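Local coordinates for maltose-binding protein MalE1 (Thermotoga maritima, PDB 6DTU), which binds maltotetraose and probably serves as the extracellular solute-binding component of a maltose and maltodextrin uptake system, at residues A287-Y296 with R305-N315; D178-N186 with L362-I373. All coordinates share one frame; numbering follows the deposited sequence. Where two conformers were deposited one is given.

Contact 1 (A287-Y296 with R305-N315); sequences AKKETMYRIY and RKDVLELVKDN
R305 reaches across to the turn before helix 289-298 and ends on A287 O. CB points toward the partner helix, with CG anti to the backbone N (chi1 -177°), and the chain runs on extended to NE. CD passes M292 CG at 4.1 Å, the two side chains crossing at about a right angle. From NE outward the flat guanidinium lies under the start of the helix, one face covered by K289 N, 3.4 Å above its plane. NH1 donates to A287 O over 2.9 Å, a bent bond whose acceptor is tilted out of the guanidinium plane, and it has a second partner in a salt bridge to D83. The NE-NH2 edge takes D307 side-on: NE bonds OD1 at 2.7 Å, while NH2 meets the syn lone pair of OD2. With three nitrogens engaged, the rotation of the group is fixed. The carboxylate in turn lies against K289 CG and CD, and a water joins its OD2 to K289 NZ.

Beyond this polar end the contact is a helix-helix packing within the solute-binding protein fold: the segments 289-296 and 306-312 run at 47°, their axes 9.2 Å apart at closest approach. V308 is wedged between turns, CG2 on M292 CB and CG1 by Y293 CA. L311 CD1 sits over the centre of the Y293 ring, a CH-pi contact at 3.5 Å from the centroid, whereas V312 CG1 meets that ring at its edge. The same V312 methyl lies over one face of Y296, offset toward the rim and 3.4 Å from CE2. At the far end a water links Y296 OH to N315 ND2, while N315 OD1 caps D317 N.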
loop_
_atom_site.group_PDB
_atom_site.type_symbol
_atom_site.label_atom_id
_atom_site.label_comp_id
_atom_site.label_asym_id
_atom_site.label_seq_id
_atom_site.Cartn_x
_atom_site.Cartn_y
_atom_site.Cartn_z
ATOM N N ALA A 287 -11.503 -16.539 -5.904
ATOM C CA ALA A 287 -12.521 -15.719 -5.273
ATOM C C ALA A 287 -13.318 -16.440 -4.199
ATOM O O ALA A 287 -14.137 -15.790 -3.533
ATOM C CB ALA A 287 -13.495 -15.165 -6.317
ATOM N N LYS A 288 -13.137 -17.740 -4.020
ATOM C CA LYS A 288 -14.000 -18.466 -3.098
ATOM C C LYS A 288 -13.660 -18.136 -1.645
ATOM O O LYS A 288 -12.565 -17.675 -1.323
ATOM C CB LYS A 288 -13.904 -19.975 -3.313
ATOM C CG LYS A 288 -14.510 -20.498 -4.606
ATOM C CD LYS A 288 -14.052 -21.915 -4.906
ATOM C CE LYS A 288 -14.199 -22.860 -3.732
ATOM N NZ LYS A 288 -15.257 -23.893 -3.960
ATOM N N LYS A 289 -14.642 -18.365 -0.764
ATOM C CA LYS A 289 -14.481 -18.030 0.649
ATOM C C LYS A 289 -13.240 -18.670 1.250
ATOM O O LYS A 289 -12.388 -17.977 1.822
ATOM C CB LYS A 289 -15.738 -18.396 1.443
ATOM C CG LYS A 289 -15.577 -18.094 2.925
ATOM C CD LYS A 289 -16.857 -18.346 3.738
ATOM C CE LYS A 289 -17.315 -19.772 3.651
ATOM N NZ LYS A 289 -18.684 -19.941 4.238
ATOM N N GLU A 290 -13.127 -19.992 1.145
ATOM C CA GLU A 290 -11.978 -20.664 1.743
ATOM C C GLU A 290 -10.672 -20.136 1.171
ATOM O O GLU A 290 -9.706 -19.912 1.908
ATOM C CB GLU A 290 -12.070 -22.164 1.518
ATOM C CG GLU A 290 -12.901 -22.870 2.549
ATOM C CD GLU A 290 -12.581 -24.340 2.573
ATOM O OE1 GLU A 290 -11.422 -24.680 2.900
ATOM O OE2 GLU A 290 -13.468 -25.141 2.213
ATOM N N THR A 291 -10.621 -19.931 -0.145
ATOM C CA THR A 291 -9.364 -19.505 -0.741
ATOM C C THR A 291 -8.990 -18.114 -0.290
ATOM O O THR A 291 -7.818 -17.849 -0.010
ATOM C CB THR A 291 -9.444 -19.535 -2.254
ATOM O OG1 THR A 291 -10.052 -20.761 -2.641
ATOM C CG2 THR A 291 -8.041 -19.459 -2.808
ATOM N N MET A 292 -9.984 -17.217 -0.185
ATOM C CA MET A 292 -9.711 -15.857 0.268
ATOM C C MET A 292 -9.259 -15.847 1.720
ATOM O O MET A 292 -8.401 -15.039 2.105
ATOM C CB MET A 292 -10.955 -14.994 0.039
ATOM C CG MET A 292 -11.104 -14.564 -1.399
ATOM S SD MET A 292 -9.934 -13.242 -1.733
ATOM C CE MET A 292 -10.116 -12.985 -3.513
ATOM N N TYR A 293 -9.790 -16.760 2.531
ATOM C CA TYR A 293 -9.355 -16.846 3.916
ATOM C C TYR A 293 -7.942 -17.410 4.010
ATOM O O TYR A 293 -7.127 -16.909 4.794
ATOM C CB TYR A 293 -10.391 -17.643 4.713
ATOM C CG TYR A 293 -10.145 -17.769 6.193
ATOM C CD1 TYR A 293 -9.818 -16.663 6.947
ATOM C CD2 TYR A 293 -10.372 -18.974 6.852
ATOM C CE1 TYR A 293 -9.621 -16.763 8.332
ATOM C CE2 TYR A 293 -10.189 -19.084 8.221
ATOM C CZ TYR A 293 -9.821 -17.984 8.951
ATOM O OH TYR A 293 -9.651 -18.097 10.305
ATOM N N ARG A 294 -7.622 -18.412 3.181
ATOM C CA ARG A 294 -6.264 -18.935 3.121
ATOM C C ARG A 294 -5.276 -17.866 2.676
ATOM O O ARG A 294 -4.154 -17.819 3.183
ATOM C CB ARG A 294 -6.195 -20.162 2.222
ATOM C CG ARG A 294 -6.906 -21.324 2.836
ATOM C CD ARG A 294 -6.981 -22.480 1.870
ATOM N NE ARG A 294 -5.654 -22.940 1.541
ATOM C CZ ARG A 294 -5.370 -23.762 0.540
ATOM N NH1 ARG A 294 -6.330 -24.224 -0.240
ATOM N NH2 ARG A 294 -4.108 -24.104 0.319
ATOM N N ILE A 295 -5.673 -17.007 1.729
ATOM C CA ILE A 295 -4.832 -15.876 1.339
ATOM C C ILE A 295 -4.606 -14.939 2.518
ATOM O O ILE A 295 -3.472 -14.512 2.776
ATOM C CB ILE A 295 -5.397 -15.151 0.095
ATOM C CG1 ILE A 295 -5.230 -16.031 -1.152
ATOM C CG2 ILE A 295 -4.684 -13.803 -0.125
ATOM C CD1 ILE A 295 -5.986 -15.514 -2.340
ATOM N N TYR A 296 -5.676 -14.606 3.257
ATOM C CA TYR A 296 -5.507 -13.819 4.479
ATOM C C TYR A 296 -4.529 -14.484 5.434
ATOM O O TYR A 296 -3.652 -13.829 6.001
ATOM C CB TYR A 296 -6.850 -13.586 5.197
ATOM C CG TYR A 296 -6.633 -13.121 6.629
ATOM C CD1 TYR A 296 -6.436 -11.778 6.924
ATOM C CD2 TYR A 296 -6.585 -14.035 7.677
ATOM C CE1 TYR A 296 -6.214 -11.357 8.234
ATOM C CE2 TYR A 296 -6.399 -13.635 8.957
ATOM C CZ TYR A 296 -6.186 -12.301 9.246
ATOM O OH TYR A 296 -5.950 -11.924 10.555
ATOM N N ARG A 305 -13.473 -9.800 0.866
ATOM C CA ARG A 305 -14.644 -10.643 0.730
ATOM C C ARG A 305 -15.336 -10.575 2.087
ATOM O O ARG A 305 -14.703 -10.802 3.121
ATOM C CB ARG A 305 -14.201 -12.076 0.425
ATOM C CG ARG A 305 -15.385 -13.001 0.211
ATOM C CD ARG A 305 -15.078 -14.379 -0.323
ATOM N NE ARG A 305 -16.265 -15.144 -0.011
ATOM C CZ ARG A 305 -17.027 -15.798 -0.875
ATOM N NH1 ARG A 305 -16.727 -15.849 -2.173
ATOM N NH2 ARG A 305 -18.102 -16.402 -0.417
ATOM N N LYS A 306 -16.628 -10.218 2.077
ATOM C CA LYS A 306 -17.317 -9.848 3.318
ATOM C C LYS A 306 -17.322 -10.990 4.335
ATOM O O LYS A 306 -17.040 -10.781 5.523
ATOM C CB LYS A 306 -18.745 -9.401 2.988
ATOM C CG LYS A 306 -19.644 -9.069 4.181
ATOM C CD LYS A 306 -21.082 -8.731 3.725
ATOM C CE LYS A 306 -21.826 -10.004 3.337
ATOM N NZ LYS A 306 -23.008 -9.709 2.514
ATOM N N ASP A 307 -17.607 -12.207 3.882
ATOM C CA ASP A 307 -17.677 -13.324 4.810
ATOM C C ASP A 307 -16.318 -13.759 5.351
ATOM O O ASP A 307 -16.269 -14.540 6.311
ATOM C CB ASP A 307 -18.531 -14.486 4.277
ATOM C CG ASP A 307 -18.055 -15.055 2.956
ATOM O OD1 ASP A 307 -16.887 -14.824 2.579
ATOM O OD2 ASP A 307 -18.862 -15.780 2.311
ATOM N N VAL A 308 -15.229 -13.361 4.703
ATOM C CA VAL A 308 -13.896 -13.590 5.231
ATOM C C VAL A 308 -13.532 -12.515 6.250
ATOM O O VAL A 308 -12.970 -12.816 7.313
ATOM C CB VAL A 308 -12.890 -13.697 4.071
ATOM C CG1 VAL A 308 -11.473 -13.802 4.629
ATOM C CG2 VAL A 308 -13.263 -14.914 3.200
ATOM N N LEU A 309 -13.890 -11.254 5.973
ATOM C CA LEU A 309 -13.676 -10.207 6.968
ATOM C C LEU A 309 -14.370 -10.571 8.267
ATOM O O LEU A 309 -13.797 -10.402 9.350
ATOM C CB LEU A 309 -14.142 -8.838 6.456
ATOM C CG LEU A 309 -13.757 -7.656 7.348
ATOM C CD1 LEU A 309 -12.234 -7.599 7.485
ATOM C CD2 LEU A 309 -14.275 -6.352 6.777
ATOM N N GLU A 310 -15.578 -11.138 8.171
ATOM C CA GLU A 310 -16.303 -11.560 9.362
ATOM C C GLU A 310 -15.517 -12.576 10.184
ATOM O O GLU A 310 -15.626 -12.590 11.415
ATOM C CB GLU A 310 -17.668 -12.122 8.971
ATOM C CG GLU A 310 -18.455 -12.658 10.152
ATOM C CD GLU A 310 -19.025 -11.536 11.010
ATOM O OE1 GLU A 310 -19.133 -10.403 10.501
ATOM O OE2 GLU A 310 -19.366 -11.789 12.184
ATOM N N LEU A 311 -14.715 -13.428 9.530
ATOM C CA LEU A 311 -13.921 -14.422 10.248
ATOM C C LEU A 311 -12.805 -13.790 11.061
ATOM O O LEU A 311 -12.427 -14.320 12.106
ATOM C CB LEU A 311 -13.309 -15.423 9.267
ATOM C CG LEU A 311 -14.236 -16.324 8.447
ATOM C CD1 LEU A 311 -13.430 -17.072 7.411
ATOM C CD2 LEU A 311 -14.955 -17.305 9.333
ATOM N N VAL A 312 -12.286 -12.646 10.619
ATOM C CA VAL A 312 -11.068 -12.070 11.185
ATOM C C VAL A 312 -11.302 -10.770 11.936
ATOM O O VAL A 312 -10.345 -10.226 12.511
ATOM C CB VAL A 312 -9.971 -11.917 10.110
ATOM C CG1 VAL A 312 -9.722 -13.260 9.421
ATOM C CG2 VAL A 312 -10.370 -10.877 9.066
ATOM N N LYS A 313 -12.554 -10.303 12.033
ATOM C CA LYS A 313 -12.836 -8.948 12.501
ATOM C C LYS A 313 -12.371 -8.704 13.940
ATOM O O LYS A 313 -12.140 -7.552 14.324
ATOM C CB LYS A 313 -14.337 -8.682 12.384
ATOM C CG LYS A 313 -15.144 -9.613 13.280
ATOM C CD LYS A 313 -16.417 -8.995 13.775
ATOM C CE LYS A 313 -17.441 -8.936 12.676
ATOM N NZ LYS A 313 -18.838 -8.860 13.195
ATOM N N ASP A 314 -12.257 -9.750 14.755
ATOM C CA ASP A 314 -11.835 -9.598 16.142
ATOM C C ASP A 314 -10.335 -9.735 16.362
ATOM O O ASP A 314 -9.879 -9.569 17.498
ATOM C CB ASP A 314 -12.610 -10.541 17.062
ATOM C CG ASP A 314 -14.056 -10.137 17.196
ATOM O OD1 ASP A 314 -14.326 -8.919 17.113
ATOM O OD2 ASP A 314 -14.921 -11.020 17.361
ATOM N N ASN A 315 -9.556 -10.031 15.329
ATOM C CA ASN A 315 -8.108 -10.066 15.494
ATOM C C ASN A 315 -7.590 -8.684 15.870
ATOM O O ASN A 315 -7.910 -7.704 15.186
ATOM C CB ASN A 315 -7.431 -10.553 14.213
ATOM C CG ASN A 315 -5.925 -10.810 14.388
ATOM O OD1 ASN A 315 -5.150 -9.912 14.748
ATOM N ND2 ASN A 315 -5.515 -12.044 14.152
HETATM O O HOH W 1 -20.404 -17.381 3.658
HETATM O O HOH W 2 -7.626 -13.010 12.491
#

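Contact 2 (D178-N186 with L362-I373); sequences DVNDIGLAN and LKNAVERIKAQI
I182 presses its CD1 methyl between two neighbours on helix 358-374, 3.5 Å from both I369 CG2 and K370 CG. The placement follows from chi1 of -62°, which sets CG1 anti to the carbonyl carbon, and from an extended chi2; CG2, on the other branch, rests on the methyls of V366. Past the strand, V366 CG2 lies against both L184 CB and A185 CB. A185, with its small side chain, brings the backbones closest, its CB lying 3.7 Å from L362 CB and near L362 O. L184 O is buried among the L362 carbons and has no polar partner in the model.

Strand 181-183 is an outer strand of a three-stranded antiparallel sheet, and the helix segment lies against it nearly antiparallel, at 151°. L184 and I369 also touch V340 in a loop and residues of helix 341-352, and L362 touches helix 187-201.

Packing is looser where the chain turns the corner before the strand. The CG2 methyls of V179 and I373 stay 4.4 Å apart, the nearer touch being I373 CD1 on V179 O. K370 passes I182 with its CG and then bends at chi3 and chi4 toward the turn, bringing NZ to 2.9 Å from N180 O. One water joins this ammonium to I182 N, and a second, weakly held by NZ, reaches N180 ND2.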
loop_
_atom_site.group_PDB
_atom_site.type_symbol
_atom_site.label_atom_id
_atom_site.label_comp_id
_atom_site.label_asym_id
_atom_site.label_seq_id
_atom_site.Cartn_x
_atom_site.Cartn_y
_atom_site.Cartn_z
ATOM N N ASP A 178 -10.720 16.146 -9.429
ATOM C CA ASP A 178 -10.291 17.199 -10.353
ATOM C C ASP A 178 -8.780 17.089 -10.486
ATOM O O ASP A 178 -8.038 17.605 -9.649
ATOM C CB ASP A 178 -10.686 18.579 -9.829
ATOM C CG ASP A 178 -10.360 19.709 -10.825
ATOM O OD1 ASP A 178 -9.716 19.443 -11.863
ATOM O OD2 ASP A 178 -10.719 20.880 -10.558
ATOM N N VAL A 179 -8.321 16.459 -11.571
ATOM C CA VAL A 179 -6.884 16.280 -11.758
ATOM C C VAL A 179 -6.169 17.583 -12.054
ATOM O O VAL A 179 -4.932 17.619 -12.027
ATOM C CB VAL A 179 -6.481 15.190 -12.777
ATOM C CG1 VAL A 179 -7.031 13.818 -12.367
ATOM C CG2 VAL A 179 -6.901 15.575 -14.180
ATOM N N ASN A 180 -6.916 18.648 -12.353
ATOM C CA ASN A 180 -6.308 19.954 -12.562
ATOM C C ASN A 180 -6.196 20.762 -11.282
ATOM O O ASN A 180 -5.661 21.874 -11.311
ATOM C CB ASN A 180 -7.077 20.740 -13.623
ATOM C CG ASN A 180 -6.812 20.230 -15.012
ATOM O OD1 ASN A 180 -7.372 19.219 -15.432
ATOM N ND2 ASN A 180 -5.951 20.925 -15.740
ATOM N N ASP A 181 -6.658 20.222 -10.161
ATOM C CA ASP A 181 -6.613 20.889 -8.866
ATOM C C ASP A 181 -5.803 19.990 -7.945
ATOM O O ASP A 181 -6.331 19.047 -7.357
ATOM C CB ASP A 181 -8.026 21.158 -8.352
ATOM C CG ASP A 181 -8.046 21.875 -7.007
ATOM O OD1 ASP A 181 -7.030 21.886 -6.287
ATOM O OD2 ASP A 181 -9.100 22.429 -6.662
ATOM N N ILE A 182 -4.517 20.296 -7.822
ATOM C CA ILE A 182 -3.584 19.479 -7.055
ATOM C C ILE A 182 -3.310 20.170 -5.724
ATOM O O ILE A 182 -3.050 21.376 -5.690
ATOM C CB ILE A 182 -2.296 19.232 -7.857
ATOM C CG1 ILE A 182 -2.620 18.470 -9.142
ATOM C CG2 ILE A 182 -1.280 18.442 -7.043
ATOM C CD1 ILE A 182 -1.402 18.264 -10.024
ATOM N N GLY A 183 -3.378 19.414 -4.618
ATOM C CA GLY A 183 -3.223 20.030 -3.308
ATOM C C GLY A 183 -1.999 19.598 -2.523
ATOM O O GLY A 183 -1.961 19.686 -1.289
ATOM N N LEU A 184 -0.970 19.158 -3.224
ATOM C CA LEU A 184 0.225 18.651 -2.573
ATOM C C LEU A 184 1.229 19.744 -2.234
ATOM O O LEU A 184 2.334 19.429 -1.782
ATOM C CB LEU A 184 0.868 17.566 -3.441
ATOM C CG LEU A 184 -0.048 16.365 -3.627
ATOM C CD1 LEU A 184 0.559 15.446 -4.670
ATOM C CD2 LEU A 184 -0.240 15.628 -2.318
ATOM N N ALA A 185 0.888 21.013 -2.486
ATOM C CA ALA A 185 1.696 22.138 -2.031
ATOM C C ALA A 185 0.832 23.219 -1.397
ATOM O O ALA A 185 1.252 24.379 -1.339
ATOM C CB ALA A 185 2.555 22.735 -3.150
ATOM N N ASN A 186 -0.370 22.870 -0.942
ATOM C CA ASN A 186 -1.175 23.831 -0.204
ATOM C C ASN A 186 -0.628 23.968 1.217
ATOM O O ASN A 186 0.342 23.311 1.599
ATOM C CB ASN A 186 -2.673 23.517 -0.312
ATOM C CG ASN A 186 -3.097 22.267 0.448
ATOM O OD1 ASN A 186 -2.367 21.726 1.286
ATOM N ND2 ASN A 186 -4.310 21.815 0.165
ATOM N N LEU A 362 7.851 21.329 -2.502
ATOM C CA LEU A 362 6.490 20.931 -2.855
ATOM C C LEU A 362 5.980 21.732 -4.043
ATOM O O LEU A 362 5.326 21.177 -4.932
ATOM C CB LEU A 362 5.556 21.086 -1.656
ATOM C CG LEU A 362 5.813 20.172 -0.447
ATOM C CD1 LEU A 362 4.840 20.452 0.682
ATOM C CD2 LEU A 362 5.739 18.695 -0.861
ATOM N N LYS A 363 6.299 23.028 -4.089
ATOM C CA LYS A 363 5.872 23.857 -5.211
ATOM C C LYS A 363 6.395 23.289 -6.520
ATOM O O LYS A 363 5.644 23.134 -7.489
ATOM C CB LYS A 363 6.370 25.289 -5.003
ATOM C CG LYS A 363 5.981 26.271 -6.099
ATOM C CD LYS A 363 6.389 27.684 -5.702
ATOM C CE LYS A 363 6.450 28.602 -6.895
ATOM N NZ LYS A 363 7.640 29.491 -6.816
ATOM N N ASN A 364 7.687 22.953 -6.555
ATOM C CA ASN A 364 8.267 22.384 -7.762
ATOM C C ASN A 364 7.661 21.022 -8.070
ATOM O O ASN A 364 7.463 20.679 -9.244
ATOM C CB ASN A 364 9.791 22.308 -7.638
ATOM C CG ASN A 364 10.435 23.679 -7.642
ATOM O OD1 ASN A 364 9.783 24.681 -7.944
ATOM N ND2 ASN A 364 11.728 23.730 -7.338
ATOM N N ALA A 365 7.360 20.233 -7.031
ATOM C CA ALA A 365 6.732 18.928 -7.256
ATOM C C ALA A 365 5.398 19.070 -7.978
ATOM O O ALA A 365 5.124 18.352 -8.944
ATOM C CB ALA A 365 6.544 18.165 -5.940
ATOM N N VAL A 366 4.562 20.007 -7.535
ATOM C CA VAL A 366 3.256 20.195 -8.158
ATOM C C VAL A 366 3.391 20.707 -9.596
ATOM O O VAL A 366 2.642 20.285 -10.489
ATOM C CB VAL A 366 2.364 21.082 -7.266
ATOM C CG1 VAL A 366 1.113 21.518 -7.992
ATOM C CG2 VAL A 366 1.989 20.339 -5.978
ATOM N N GLU A 367 4.347 21.606 -9.859
ATOM C CA GLU A 367 4.560 22.023 -11.244
ATOM C C GLU A 367 5.018 20.855 -12.107
ATOM O O GLU A 367 4.630 20.748 -13.278
ATOM C CB GLU A 367 5.597 23.149 -11.319
ATOM C CG GLU A 367 5.368 24.293 -10.343
ATOM C CD GLU A 367 6.255 25.503 -10.613
ATOM O OE1 GLU A 367 5.801 26.642 -10.368
ATOM O OE2 GLU A 367 7.413 25.315 -11.049
ATOM N N ARG A 368 5.810 19.952 -11.535
ATOM C CA ARG A 368 6.223 18.773 -12.278
ATOM C C ARG A 368 5.041 17.860 -12.559
ATOM O O ARG A 368 4.861 17.410 -13.692
ATOM C CB ARG A 368 7.336 18.039 -11.529
ATOM C CG ARG A 368 7.759 16.738 -12.161
ATOM C CD ARG A 368 8.878 16.073 -11.375
ATOM N NE ARG A 368 8.981 14.643 -11.658
ATOM C CZ ARG A 368 9.900 13.852 -11.123
ATOM N NH1 ARG A 368 10.788 14.362 -10.284
ATOM N NH2 ARG A 368 9.932 12.562 -11.420
ATOM N N ILE A 369 4.188 17.633 -11.558
ATOM C CA ILE A 369 3.032 16.754 -11.743
ATOM C C ILE A 369 2.101 17.325 -12.801
ATOM O O ILE A 369 1.625 16.607 -13.691
ATOM C CB ILE A 369 2.297 16.567 -10.409
ATOM C CG1 ILE A 369 3.220 15.889 -9.394
ATOM C CG2 ILE A 369 1.035 15.761 -10.618
ATOM C CD1 ILE A 369 2.674 15.911 -7.969
ATOM N N LYS A 370 1.827 18.629 -12.713
ATOM C CA LYS A 370 0.910 19.274 -13.646
ATOM C C LYS A 370 1.438 19.203 -15.072
ATOM O O LYS A 370 0.703 18.859 -16.004
ATOM C CB LYS A 370 0.697 20.737 -13.239
ATOM C CG LYS A 370 -0.063 20.923 -11.941
ATOM C CD LYS A 370 -0.373 22.376 -11.653
ATOM C CE LYS A 370 -1.560 22.837 -12.482
ATOM N NZ LYS A 370 -2.838 22.150 -12.077
ATOM N N ALA A 371 2.725 19.499 -15.258
ATOM C CA ALA A 371 3.286 19.471 -16.604
ATOM C C ALA A 371 3.169 18.080 -17.203
ATOM O O ALA A 371 2.828 17.923 -18.381
ATOM C CB ALA A 371 4.736 19.962 -16.583
ATOM N N GLN A 372 3.405 17.051 -16.395
ATOM C CA GLN A 372 3.301 15.694 -16.900
ATOM C C GLN A 372 1.854 15.325 -17.220
ATOM O O GLN A 372 1.602 14.676 -18.234
ATOM C CB GLN A 372 3.991 14.745 -15.924
ATOM C CG GLN A 372 5.540 14.668 -16.102
ATOM C CD GLN A 372 6.321 15.980 -15.856
ATOM O OE1 GLN A 372 5.840 17.081 -16.102
ATOM N NE2 GLN A 372 7.557 15.840 -15.387
ATOM N N ILE A 373 0.895 15.761 -16.393
ATOM C CA ILE A 373 -0.522 15.482 -16.645
ATOM C C ILE A 373 -0.990 16.163 -17.927
ATOM O O ILE A 373 -1.738 15.582 -18.725
ATOM C CB ILE A 373 -1.372 15.914 -15.435
ATOM C CG1 ILE A 373 -1.241 14.903 -14.304
ATOM C CG2 ILE A 373 -2.862 16.101 -15.813
ATOM C CD1 ILE A 373 -1.922 15.337 -13.042
HETATM O O HOH W 3 -3.576 22.941 -14.830
HETATM O O HOH W 4 -3.329 22.662 -9.272
#

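How the contacts relate
Followed from the N terminus, the chain first reaches 178-186, the edge of the small three-stranded sheet; 175 residues separate it from 362-373, on helix 358-374, which closes the long loop of contact 2. Contact 1 is nested inside that loop: segment 287-296 is followed after only eight residues by 305-315, so it joins the consecutive helices 289-298 and 306-312, whereas contact 2 ties the C-terminal helix to the small sheet formed much earlier in the chain. The two do not touch, their centres lying about 39 Å apart on opposite sides of the chain's centre, with the bound maltotetraose lying between them.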